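Local coordinates for protein YbgK (Escherichia coli, PDB 5DUD) that forms one subunit of an ATP-dependent 5-oxoprolinase, which cleaves 5-oxoproline to L-glutamate at the cost of ATP hydrolysis, at residues Phe193-Ser204 against Ile272-Gln282; Cys260-His268 against Ala288-Gln296. All blocks are in the same frame, centred on the assembly; numbering follows the deposited sequence.

Interaction 1 of 2, residues Phe193-Ser204 against Ile272-Gln282; sequences FWRSPWQLSSQS and IPLGQPIHFVQ
Strand 198-200 and strand 277-282 run antiparallel, their short axes 4.4 Å apart at closest and 139° between their directions. Trp198 and Ile278 form the hydrogen-bonded pair of this ladder. Trp198 N gives a sound bond to Ile278 O (2.9 Å), whereas the return bond from Ile278 N to Trp198 O is weak, bent to 125° at the hydrogen. Gln199 and Pro277 follow as a non-hydrogen-bonded pair. A type I turn from Ser201 to Ser204 follows strand 198-200, and one from Pro273 to Gln276 precedes strand 277-282. Here Leu200 lays CD2 near Ile272 CG2 and Leu274 CD2 while CD1 meets Ile278 CD1 at 4.0 Å.

At the other end, the last turn of helix 187-195 brings aromatic rings onto strand 277-282. With CG anti to its backbone N, the Phe193 ring reaches across to this strand and stacks on Phe280 in an offset arrangement, with centroids 4.3 Å apart and planes only 14° off parallel. The indole of Trp198 meets the same phenyl ring obliquely, CD1 lying 3.5 Å from Phe280 CD2, and the three residues make an aromatic cluster. Trp194 is sandwiched: Phe193 CD2 lies over one face, and Gln282 CB sits over the six-membered ring on the opposite face, a CH-pi contact of 3.8 Å to the centroid. Its NE1 bonds to the hydroxyl of Tyr182. Replacing Trp194 by an alanine would probably uncover the side chain of Gln282, open a gap beside Phe193 and leave the Tyr182 hydroxyl without this donor.

Around the contact, strand 198-200 continues the sheet to strand 208-212, where Gln199 pairs with Gln212, and strand 277-282 pairs with strand 173-178 through His279 and Ile174. Phe280 packs on Leu211.

Interaction 2 of 2, residues Cys260-His268 against Ala288-Gln296; sequences CIIEADMYH and ALKARQDQQ
Ile262 sets its CG2 methyl against the CB of Ala288, 3.5 Å away, and its CD1 reaches Ala291 CB one turn further along helix 285-302. Here a loop of the carboxyltransferase domain, whose family belongs to the cyclophilin-like clan, packs on a helix: the chain leaving strand 257-261 lies against the small residues of the long C-terminal helix before it enters helix 266-271. The CG1 branch of Ile262 stands between its own backbone N and carbonyl carbon (chi1 65°); with the chain extended beyond it, CD1 as well as CG2 lies against the helix.

The backbones come nearest at Ala264 and Arg292, whose CA atoms are 5.0 Å apart. The small side chains of Ala264 and Ala291 are consistent with this close approach: Ala264 CB touches Ala291 CB at 3.8 Å and also lies close to the carbonyl oxygen of Ala291. Beyond this apolar strip, Gln295 extends from the helix past Ala264 toward the ring of Tyr267, which it approaches obliquely. The Tyr267 hydroxyl bonds to the carbonyl oxygen of Leu169. Both Tyr267 and Gln295 also pack on Pro35 of helix 34-44.

Another protein chain approaches the same border, where the backbone N of Glu263 bonds to an acidic side chain of that chain and Arg292 packs on one of its apolar side chains. Across the contact itself, Glu263 and Arg292 form a loose salt bridge. Their carboxylate and guanidinium planes are turned 57° apart, so the two groups are not coplanar, and Arg292 NE gives a weak hydrogen bond of 3.5 Å to Glu263 OE1.

The centres of the two interactions lie about 18 Å apart, and their segments alternate along the chain: 193-204, 260-268, 272-282, then 288-296. Strand 277-282 of interaction 1 therefore follows helix 266-271 and precedes helix 285-302, both of which contribute residues to interaction 2. Both contacts reach the same mixed sheet, in which strand 173-178 lies between strands 277-282 and 257-261. They touch directly where Phe280 CE1 meets Ile261 CD1 at 4.0 Å. Interaction 1 thus joins two strands of the sheet to the end of helix 187-195, while interaction 2 packs helix 285-302 against the loop that leaves strand 257-261, next to another protein chain.

Interaction 1 of 2, residues Phe193-Ser204 against Ile272-Gln282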
loop_
_atom_site.group_PDB
_atom_site.type_symbol
_atom_site.label_atom_id
_atom_site.label_comp_id
_atom_site.label_asym_id
_atom_site.label_seq_id
_atom_site.Cartn_x
_atom_site.Cartn_y
_atom_site.Cartn_z
ATOM N N PHE A 193 23.533 8.007 3.521
ATOM C CA PHE A 193 22.323 7.238 3.829
ATOM C C PHE A 193 22.444 6.434 5.132
ATOM O O PHE A 193 21.447 6.276 5.833
ATOM C CB PHE A 193 21.948 6.295 2.671
ATOM C CG PHE A 193 20.555 5.727 2.813
ATOM C CD1 PHE A 193 19.441 6.540 2.676
ATOM C CD2 PHE A 193 20.360 4.391 3.131
ATOM C CE1 PHE A 193 18.156 6.026 2.845
ATOM C CE2 PHE A 193 19.073 3.877 3.288
ATOM C CZ PHE A 193 17.979 4.698 3.144
ATOM N N TRP A 194 23.658 5.961 5.464
ATOM C CA TRP A 194 23.910 5.185 6.676
ATOM C C TRP A 194 24.429 6.085 7.798
ATOM O O TRP A 194 23.967 5.964 8.930
ATOM C CB TRP A 194 24.925 4.046 6.392
ATOM C CG TRP A 194 24.615 3.208 5.183
ATOM C CD1 TRP A 194 25.378 3.073 4.062
ATOM C CD2 TRP A 194 23.465 2.380 4.987
ATOM N NE1 TRP A 194 24.756 2.240 3.163
ATOM C CE2 TRP A 194 23.584 1.791 3.711
ATOM C CE3 TRP A 194 22.342 2.078 5.765
ATOM C CZ2 TRP A 194 22.619 0.920 3.198
ATOM C CZ3 TRP A 194 21.385 1.220 5.255
ATOM C CH2 TRP A 194 21.532 0.643 3.990
ATOM N N ARG A 195 25.393 6.969 7.491
ATOM C CA ARG A 195 26.014 7.829 8.500
ATOM C C ARG A 195 25.132 9.004 8.918
ATOM O O ARG A 195 25.010 9.262 10.112
ATOM C CB ARG A 195 27.368 8.372 8.004
ATOM N N SER A 196 24.549 9.731 7.955
ATOM C CA SER A 196 23.773 10.945 8.235
ATOM C C SER A 196 22.358 10.657 8.796
ATOM O O SER A 196 21.696 9.746 8.309
ATOM C CB SER A 196 23.649 11.792 6.971
ATOM O OG SER A 196 23.517 13.170 7.274
ATOM N N PRO A 197 21.868 11.436 9.790
ATOM C CA PRO A 197 20.513 11.204 10.309
ATOM C C PRO A 197 19.452 11.793 9.388
ATOM O O PRO A 197 19.721 12.781 8.704
ATOM C CB PRO A 197 20.537 11.926 11.651
ATOM C CG PRO A 197 21.432 13.072 11.427
ATOM C CD PRO A 197 22.501 12.579 10.477
ATOM N N TRP A 198 18.248 11.207 9.391
ATOM C CA TRP A 198 17.131 11.642 8.550
ATOM C C TRP A 198 15.961 12.126 9.400
ATOM O O TRP A 198 15.432 11.345 10.182
ATOM C CB TRP A 198 16.701 10.478 7.657
ATOM C CG TRP A 198 17.798 10.073 6.724
ATOM C CD1 TRP A 198 18.784 9.165 6.974
ATOM C CD2 TRP A 198 18.168 10.745 5.517
ATOM N NE1 TRP A 198 19.698 9.168 5.949
ATOM C CE2 TRP A 198 19.345 10.131 5.040
ATOM C CE3 TRP A 198 17.591 11.775 4.763
ATOM C CZ2 TRP A 198 19.952 10.513 3.839
ATOM C CZ3 TRP A 198 18.203 12.163 3.584
ATOM C CH2 TRP A 198 19.363 11.528 3.128
ATOM N N GLN A 199 15.561 13.406 9.251
ATOM C CA GLN A 199 14.459 13.990 10.018
ATOM C C GLN A 199 13.126 13.707 9.328
ATOM O O GLN A 199 13.020 13.885 8.118
ATOM C CB GLN A 199 14.665 15.506 10.192
ATOM C CG GLN A 199 13.941 16.079 11.420
ATOM C CD GLN A 199 13.308 17.442 11.214
ATOM O OE1 GLN A 199 13.497 18.120 10.197
ATOM N NE2 GLN A 199 12.565 17.894 12.210
ATOM N N LEU A 200 12.076 13.387 10.101
ATOM C CA LEU A 200 10.751 13.142 9.531
ATOM C C LEU A 200 10.058 14.480 9.189
ATOM O O LEU A 200 10.170 15.454 9.938
ATOM C CB LEU A 200 9.896 12.307 10.508
ATOM C CG LEU A 200 8.677 11.540 9.935
ATOM C CD1 LEU A 200 9.090 10.491 8.915
ATOM C CD2 LEU A 200 7.870 10.850 11.063
ATOM N N SER A 201 9.376 14.522 8.035
ATOM C CA SER A 201 8.677 15.711 7.547
ATOM C C SER A 201 7.175 15.620 7.816
ATOM O O SER A 201 6.619 14.524 7.857
ATOM C CB SER A 201 8.916 15.885 6.048
ATOM O OG SER A 201 9.026 17.256 5.705
ATOM N N SER A 202 6.511 16.785 7.918
ATOM C CA SER A 202 5.059 16.900 8.144
ATOM C C SER A 202 4.188 16.229 7.045
ATOM O O SER A 202 3.042 15.883 7.325
ATOM C CB SER A 202 4.656 18.368 8.259
ATOM O OG SER A 202 4.906 19.075 7.054
ATOM N N GLN A 203 4.719 16.063 5.814
ATOM C CA GLN A 203 4.018 15.390 4.705
ATOM C C GLN A 203 3.763 13.903 4.981
ATOM O O GLN A 203 2.818 13.326 4.430
ATOM C CB GLN A 203 4.836 15.505 3.412
ATOM C CG GLN A 203 4.679 16.849 2.716
ATOM C CD GLN A 203 3.464 16.869 1.817
ATOM O OE1 GLN A 203 3.454 16.255 0.745
ATOM N NE2 GLN A 203 2.398 17.542 2.236
ATOM N N SER A 204 4.631 13.283 5.793
ATOM C CA SER A 204 4.563 11.874 6.176
ATOM C C SER A 204 3.203 11.481 6.754
ATOM O O SER A 204 2.748 12.088 7.718
ATOM C CB SER A 204 5.638 11.567 7.212
ATOM O OG SER A 204 6.921 11.942 6.740
ATOM N N ILE A 272 7.867 6.669 15.514
ATOM C CA ILE A 272 8.770 7.825 15.440
ATOM C C ILE A 272 7.991 9.154 15.322
ATOM O O ILE A 272 7.310 9.367 14.317
ATOM C CB ILE A 272 9.799 7.690 14.280
ATOM C CG1 ILE A 272 10.880 6.647 14.650
ATOM C CG2 ILE A 272 10.478 9.042 13.968
ATOM C CD1 ILE A 272 11.630 6.060 13.470
ATOM N N PRO A 273 8.152 10.102 16.286
ATOM C CA PRO A 273 7.448 11.396 16.171
ATOM C C PRO A 273 7.852 12.230 14.943
ATOM O O PRO A 273 8.921 12.024 14.369
ATOM C CB PRO A 273 7.823 12.127 17.467
ATOM C CG PRO A 273 8.251 11.067 18.403
ATOM C CD PRO A 273 8.900 10.022 17.557
ATOM N N LEU A 274 7.006 13.207 14.570
ATOM C CA LEU A 274 7.205 14.041 13.375
ATOM C C LEU A 274 8.429 15.009 13.429
ATOM O O LEU A 274 8.773 15.575 12.391
ATOM C CB LEU A 274 5.924 14.843 13.039
ATOM C CG LEU A 274 4.955 14.119 12.085
ATOM C CD1 LEU A 274 3.553 14.712 12.140
ATOM C CD2 LEU A 274 5.485 14.138 10.653
ATOM N N GLY A 275 9.065 15.175 14.589
ATOM C CA GLY A 275 10.258 16.005 14.723
ATOM C C GLY A 275 11.540 15.270 15.075
ATOM O O GLY A 275 12.591 15.913 15.137
ATOM N N GLN A 276 11.490 13.940 15.331
ATOM C CA GLN A 276 12.666 13.158 15.735
ATOM C C GLN A 276 13.413 12.552 14.540
ATOM O O GLN A 276 12.782 12.184 13.552
ATOM C CB GLN A 276 12.248 12.030 16.697
ATOM C CG GLN A 276 11.702 12.517 18.050
ATOM C CD GLN A 276 12.794 12.994 18.980
ATOM O OE1 GLN A 276 13.320 12.228 19.794
ATOM N NE2 GLN A 276 13.157 14.267 18.891
ATOM N N PRO A 277 14.753 12.387 14.643
ATOM C CA PRO A 277 15.516 11.803 13.528
ATOM C C PRO A 277 15.313 10.293 13.371
ATOM O O PRO A 277 14.684 9.647 14.204
ATOM C CB PRO A 277 16.967 12.134 13.893
ATOM C CG PRO A 277 16.976 12.219 15.365
ATOM C CD PRO A 277 15.643 12.773 15.759
ATOM N N ILE A 278 15.846 9.743 12.258
ATOM C CA ILE A 278 15.813 8.314 11.906
ATOM C C ILE A 278 17.187 7.910 11.363
ATOM O O ILE A 278 17.654 8.519 10.401
ATOM C CB ILE A 278 14.706 7.963 10.859
ATOM C CG1 ILE A 278 13.373 8.697 11.129
ATOM C CG2 ILE A 278 14.491 6.438 10.812
ATOM C CD1 ILE A 278 12.328 8.524 10.034
ATOM N N HIS A 279 17.815 6.873 11.943
ATOM C CA HIS A 279 19.114 6.375 11.473
ATOM C C HIS A 279 18.933 5.057 10.742
ATOM O O HIS A 279 18.170 4.202 11.191
ATOM C CB HIS A 279 20.099 6.182 12.637
ATOM C CG HIS A 279 20.380 7.431 13.415
ATOM N ND1 HIS A 279 19.710 7.712 14.591
ATOM C CD2 HIS A 279 21.255 8.432 13.165
ATOM C CE1 HIS A 279 20.196 8.864 15.022
ATOM N NE2 HIS A 279 21.134 9.332 14.198
ATOM N N PHE A 280 19.645 4.877 9.623
ATOM C CA PHE A 280 19.597 3.634 8.856
ATOM C C PHE A 280 20.851 2.810 9.144
ATOM O O PHE A 280 21.952 3.358 9.197
ATOM C CB PHE A 280 19.459 3.902 7.352
ATOM C CG PHE A 280 18.120 4.467 6.940
ATOM C CD1 PHE A 280 16.975 3.686 6.985
ATOM C CD2 PHE A 280 18.012 5.762 6.453
ATOM C CE1 PHE A 280 15.741 4.203 6.591
ATOM C CE2 PHE A 280 16.779 6.276 6.055
ATOM C CZ PHE A 280 15.652 5.493 6.126
ATOM N N VAL A 281 20.677 1.498 9.333
ATOM C CA VAL A 281 21.764 0.557 9.597
ATOM C C VAL A 281 21.896 -0.368 8.381
ATOM O O VAL A 281 20.895 -0.918 7.928
ATOM C CB VAL A 281 21.494 -0.235 10.906
ATOM C CG1 VAL A 281 22.460 -1.413 11.061
ATOM C CG2 VAL A 281 21.564 0.675 12.125
ATOM N N GLN A 282 23.120 -0.564 7.862
ATOM C CA GLN A 282 23.333 -1.466 6.718
ATOM C C GLN A 282 23.202 -2.922 7.185
ATOM O O GLN A 282 23.878 -3.333 8.132
ATOM C CB GLN A 282 24.693 -1.220 6.057
ATOM C CG GLN A 282 24.777 -1.777 4.632
ATOM C CD GLN A 282 26.005 -1.335 3.867
ATOM O OE1 GLN A 282 26.677 -0.356 4.211
ATOM N NE2 GLN A 282 26.312 -2.039 2.786
#

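Interaction 2 of 2, residues Cys260-His268 against Ala288-Gln296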
loop_
_atom_site.group_PDB
_atom_site.type_symbol
_atom_site.label_atom_id
_atom_site.label_comp_id
_atom_site.label_asym_id
_atom_site.label_seq_id
_atom_site.Cartn_x
_atom_site.Cartn_y
_atom_site.Cartn_z
ATOM N N CYS A 260 15.747 -0.816 1.080
ATOM C CA CYS A 260 14.486 -1.438 1.485
ATOM C C CYS A 260 14.579 -1.838 2.947
ATOM O O CYS A 260 15.489 -2.577 3.317
ATOM C CB CYS A 260 14.147 -2.635 0.599
ATOM S SG CYS A 260 12.518 -3.359 0.928
ATOM N N ILE A 261 13.669 -1.315 3.780
ATOM C CA ILE A 261 13.620 -1.605 5.213
ATOM C C ILE A 261 13.042 -3.011 5.417
ATOM O O ILE A 261 12.077 -3.393 4.746
ATOM C CB ILE A 261 12.806 -0.516 5.962
ATOM C CG1 ILE A 261 13.493 0.863 5.813
ATOM C CG2 ILE A 261 12.625 -0.856 7.447
ATOM C CD1 ILE A 261 12.580 1.959 5.771
ATOM N N ILE A 262 13.659 -3.781 6.326
ATOM C CA ILE A 262 13.247 -5.161 6.598
ATOM C C ILE A 262 11.937 -5.168 7.390
ATOM O O ILE A 262 11.708 -4.280 8.211
ATOM C CB ILE A 262 14.364 -5.995 7.296
ATOM C CG1 ILE A 262 14.716 -5.487 8.730
ATOM C CG2 ILE A 262 15.603 -6.049 6.401
ATOM C CD1 ILE A 262 15.582 -6.399 9.537
ATOM N N GLU A 263 11.082 -6.169 7.133
ATOM C CA GLU A 263 9.767 -6.317 7.774
ATOM C C GLU A 263 9.839 -6.369 9.319
ATOM O O GLU A 263 8.904 -5.910 9.972
ATOM C CB GLU A 263 9.065 -7.576 7.238
ATOM C CG GLU A 263 7.610 -7.720 7.655
ATOM C CD GLU A 263 6.854 -8.788 6.889
ATOM O OE1 GLU A 263 6.412 -9.773 7.523
ATOM O OE2 GLU A 263 6.717 -8.650 5.651
ATOM N N ALA A 264 10.941 -6.893 9.893
ATOM C CA ALA A 264 11.114 -6.959 11.349
ATOM C C ALA A 264 11.295 -5.565 11.986
ATOM O O ALA A 264 10.998 -5.418 13.169
ATOM C CB ALA A 264 12.309 -7.841 11.695
ATOM N N ASP A 265 11.771 -4.550 11.225
ATOM C CA ASP A 265 11.996 -3.189 11.733
ATOM C C ASP A 265 10.935 -2.178 11.266
ATOM O O ASP A 265 10.972 -1.028 11.708
ATOM C CB ASP A 265 13.398 -2.697 11.321
ATOM C CG ASP A 265 14.502 -3.307 12.164
ATOM O OD1 ASP A 265 14.365 -4.484 12.566
ATOM O OD2 ASP A 265 15.504 -2.608 12.422
ATOM N N MET A 266 9.983 -2.589 10.410
ATOM C CA MET A 266 8.922 -1.692 9.934
ATOM C C MET A 266 8.078 -1.119 11.075
ATOM O O MET A 266 7.598 0.001 10.952
ATOM C CB MET A 266 7.988 -2.419 8.946
ATOM C CG MET A 266 8.555 -2.557 7.548
ATOM S SD MET A 266 8.758 -0.978 6.688
ATOM C CE MET A 266 7.061 -0.515 6.423
ATOM N N TYR A 267 7.879 -1.883 12.169
ATOM C CA TYR A 267 7.080 -1.419 13.305
ATOM C C TYR A 267 7.714 -0.198 14.001
ATOM O O TYR A 267 6.975 0.600 14.575
ATOM C CB TYR A 267 6.818 -2.556 14.320
ATOM C CG TYR A 267 7.935 -2.880 15.290
ATOM C CD1 TYR A 267 8.002 -2.258 16.530
ATOM C CD2 TYR A 267 8.828 -3.911 15.035
ATOM C CE1 TYR A 267 8.991 -2.587 17.454
ATOM C CE2 TYR A 267 9.816 -4.259 15.954
ATOM C CZ TYR A 267 9.888 -3.602 17.171
ATOM O OH TYR A 267 10.882 -3.938 18.062
ATOM N N HIS A 268 9.052 -0.024 13.930
ATOM C CA HIS A 268 9.715 1.125 14.560
ATOM C C HIS A 268 9.320 2.473 13.914
ATOM O O HIS A 268 9.201 3.463 14.635
ATOM C CB HIS A 268 11.248 0.994 14.522
ATOM C CG HIS A 268 11.809 -0.066 15.417
ATOM N ND1 HIS A 268 12.532 0.259 16.548
ATOM C CD2 HIS A 268 11.765 -1.412 15.300
ATOM C CE1 HIS A 268 12.897 -0.893 17.086
ATOM N NE2 HIS A 268 12.470 -1.925 16.360
ATOM N N ALA A 288 18.442 -10.157 7.904
ATOM C CA ALA A 288 17.084 -9.735 7.582
ATOM C C ALA A 288 16.076 -10.877 7.718
ATOM O O ALA A 288 14.944 -10.624 8.126
ATOM C CB ALA A 288 17.039 -9.178 6.171
ATOM N N LEU A 289 16.474 -12.109 7.341
ATOM C CA LEU A 289 15.616 -13.297 7.405
ATOM C C LEU A 289 15.542 -13.873 8.819
ATOM O O LEU A 289 14.466 -14.320 9.217
ATOM C CB LEU A 289 16.100 -14.374 6.424
ATOM C CG LEU A 289 15.875 -14.052 4.947
ATOM C CD1 LEU A 289 16.816 -14.852 4.059
ATOM C CD2 LEU A 289 14.403 -14.221 4.543
ATOM N N LYS A 290 16.661 -13.876 9.576
ATOM C CA LYS A 290 16.665 -14.364 10.963
ATOM C C LYS A 290 15.858 -13.406 11.847
ATOM O O LYS A 290 15.133 -13.861 12.729
ATOM C CB LYS A 290 18.097 -14.520 11.502
ATOM N N ALA A 291 15.957 -12.084 11.584
ATOM C CA ALA A 291 15.195 -11.065 12.316
ATOM C C ALA A 291 13.695 -11.189 12.029
ATOM O O ALA A 291 12.883 -10.937 12.919
ATOM C CB ALA A 291 15.680 -9.673 11.942
ATOM N N ARG A 292 13.331 -11.576 10.787
ATOM C CA ARG A 292 11.935 -11.787 10.388
ATOM C C ARG A 292 11.380 -13.033 11.081
ATOM O O ARG A 292 10.225 -13.026 11.508
ATOM C CB ARG A 292 11.804 -11.924 8.860
ATOM C CG ARG A 292 10.405 -11.610 8.337
ATOM C CD ARG A 292 9.902 -12.631 7.331
ATOM N NE ARG A 292 8.763 -12.120 6.560
ATOM C CZ ARG A 292 7.991 -12.852 5.759
ATOM N NH1 ARG A 292 8.208 -14.154 5.612
ATOM N NH2 ARG A 292 6.984 -12.283 5.103
ATOM N N GLN A 293 12.206 -14.099 11.200
ATOM C CA GLN A 293 11.812 -15.326 11.897
ATOM C C GLN A 293 11.604 -15.030 13.376
ATOM O O GLN A 293 10.515 -15.267 13.886
ATOM C CB GLN A 293 12.858 -16.445 11.733
ATOM C CG GLN A 293 12.827 -17.139 10.374
ATOM C CD GLN A 293 14.065 -17.962 10.056
ATOM O OE1 GLN A 293 14.470 -18.062 8.896
ATOM N NE2 GLN A 293 14.697 -18.595 11.045
ATOM N N ASP A 294 12.619 -14.443 14.042
ATOM C CA ASP A 294 12.571 -14.083 15.470
ATOM C C ASP A 294 11.270 -13.350 15.854
ATOM O O ASP A 294 10.725 -13.623 16.923
ATOM C CB ASP A 294 13.780 -13.208 15.858
ATOM C CG ASP A 294 15.123 -13.924 15.893
ATOM O OD1 ASP A 294 15.152 -15.153 15.655
ATOM O OD2 ASP A 294 16.147 -13.251 16.134
ATOM N N GLN A 295 10.760 -12.457 14.978
ATOM C CA GLN A 295 9.510 -11.733 15.232
ATOM C C GLN A 295 8.298 -12.642 14.966
ATOM O O GLN A 295 7.340 -12.600 15.732
ATOM C CB GLN A 295 9.426 -10.450 14.396
ATOM C CG GLN A 295 8.453 -9.433 14.982
ATOM C CD GLN A 295 8.504 -8.112 14.262
ATOM O OE1 GLN A 295 9.164 -7.167 14.704
ATOM N NE2 GLN A 295 7.797 -8.005 13.148
ATOM N N GLN A 296 8.362 -13.512 13.933
ATOM C CA GLN A 296 7.297 -14.500 13.670
ATOM C C GLN A 296 7.271 -15.555 14.790
ATOM O O GLN A 296 6.201 -15.994 15.207
ATOM C CB GLN A 296 7.477 -15.183 12.302
ATOM C CG GLN A 296 7.020 -14.320 11.128
ATOM C CD GLN A 296 7.158 -15.028 9.797
ATOM O OE1 GLN A 296 8.020 -15.896 9.605
ATOM N NE2 GLN A 296 6.331 -14.654 8.828
#